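Local coordinates for predicted DNA-binding transcriptional regulator (PDB 7DWN), which probably binds cis-regulatory DNA as a tetrameric transcription factor of the LysR family, regulating transcription of its target genes, at residues 275-279 against 280-284. Numbering follows the deposited sequence.
Sequences ARLHP and AGEKV
E282, in the first turn of helix 279-290, reaches back along the incoming loop and takes the backbone N-H of L277 on its carboxylate: N to OE2 is 2.8 Å and the N-H points almost straight at the oxygen (178°). The amide meets OE2 on its anti side, 29° out of the carboxylate plane. CG beside the backbone N and a bend at chi2 (-69°) fold the chain over the helix start, bringing E282 CG to 3.6 Å from L277 O. R272 of the preceding strand forms a salt bridge with the same OE2, which probably helps keep the carboxylate ionised.

The tight part lies around G281. L277 CD2 rests 3.6 Å from G281 C, while the H278 ring, with CG between the backbone N and the carbonyl carbon, turns a face under the glycine; G281 CA stands 4.1 Å from the ring centroid in a CH-pi contact. A280 CB adds an oblique touch at H278 CD2, 3.7 Å away, and V95 of strand 94-99 packs against H278 and A280. The other side is looser: P279 is exposed, K283 leads its amine away from the loop, and R276 turns outward to a salt bridge with E58 of a second subunit.

H278 O accepts E282 N at 3.0 Å, and P279 O accepts K283 N at 2.9 Å, the first i to i+4 bonds of the helix. With H278 at the N-cap and proline at N1, this is a helix N-terminus whose N4 glutamate grips the N-H of L277, the residue just before the cap, opening the last helix of the LysR substrate-binding domain.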
# COMPACT_ATOMS: atom_id res chain seq x y z
N ALA A 275 -13.72 16.35 15.87
CA ALA A 275 -14.70 17.24 16.47
C ALA A 275 -14.41 17.47 17.95
O ALA A 275 -14.57 18.58 18.45
CB ALA A 275 -16.11 16.68 16.28
N ARG A 276 -13.98 16.43 18.65
CA ARG A 276 -13.60 16.52 20.05
C ARG A 276 -12.18 16.00 20.23
O ARG A 276 -11.88 14.87 19.84
CB ARG A 276 -14.55 15.72 20.95
CG ARG A 276 -15.99 16.19 20.96
CD ARG A 276 -16.79 15.46 22.04
NE ARG A 276 -16.67 14.01 21.94
CZ ARG A 276 -15.86 13.27 22.69
NH1 ARG A 276 -15.09 13.84 23.61
NH2 ARG A 276 -15.82 11.95 22.53
N LEU A 277 -11.33 16.83 20.81
CA LEU A 277 -9.99 16.43 21.22
C LEU A 277 -9.98 16.07 22.70
O LEU A 277 -10.94 16.34 23.43
CB LEU A 277 -8.98 17.54 20.93
CG LEU A 277 -8.28 17.60 19.57
CD1 LEU A 277 -9.27 17.54 18.43
CD2 LEU A 277 -7.44 18.86 19.47
N HIS A 278 -8.89 15.46 23.13
CA HIS A 278 -8.67 15.29 24.56
C HIS A 278 -8.55 16.67 25.21
O HIS A 278 -8.22 17.65 24.54
CB HIS A 278 -7.41 14.45 24.81
CG HIS A 278 -6.18 14.98 24.15
ND1 HIS A 278 -6.02 15.04 22.78
CD2 HIS A 278 -5.03 15.48 24.68
CE1 HIS A 278 -4.83 15.55 22.50
NE2 HIS A 278 -4.21 15.82 23.63
N PRO A 279 -8.84 16.77 26.51
CA PRO A 279 -8.87 18.09 27.16
C PRO A 279 -7.66 18.97 26.88
O PRO A 279 -7.82 20.18 26.64
CB PRO A 279 -8.97 17.73 28.65
CG PRO A 279 -9.73 16.44 28.65
CD PRO A 279 -9.28 15.70 27.43
N ALA A 280 -6.45 18.40 26.87
CA ALA A 280 -5.26 19.18 26.55
C ALA A 280 -5.31 19.71 25.11
O ALA A 280 -4.90 20.85 24.84
CB ALA A 280 -4.00 18.35 26.77
N GLY A 281 -5.80 18.89 24.18
CA GLY A 281 -5.93 19.34 22.81
C GLY A 281 -6.90 20.50 22.67
O GLY A 281 -6.62 21.48 21.97
N GLU A 282 -8.04 20.43 23.35
CA GLU A 282 -8.99 21.53 23.32
C GLU A 282 -8.41 22.78 23.98
O GLU A 282 -8.69 23.89 23.52
CB GLU A 282 -10.30 21.13 23.99
CG GLU A 282 -11.03 19.98 23.30
CD GLU A 282 -11.61 20.35 21.94
OE1 GLU A 282 -11.56 21.54 21.56
OE2 GLU A 282 -12.11 19.44 21.24
N LYS A 283 -7.60 22.62 25.03
CA LYS A 283 -6.96 23.79 25.63
C LYS A 283 -6.00 24.45 24.66
O LYS A 283 -5.99 25.68 24.51
CB LYS A 283 -6.24 23.40 26.92
CG LYS A 283 -5.39 24.53 27.49
CD LYS A 283 -5.05 24.30 28.95
CE LYS A 283 -4.21 25.44 29.50
NZ LYS A 283 -4.92 26.75 29.40
N VAL A 284 -5.17 23.65 23.98
CA VAL A 284 -4.23 24.22 23.01
C VAL A 284 -4.99 24.90 21.87
O VAL A 284 -4.61 25.99 21.42
CB VAL A 284 -3.28 23.13 22.48
CG1 VAL A 284 -2.42 23.69 21.36
CG2 VAL A 284 -2.41 22.61 23.61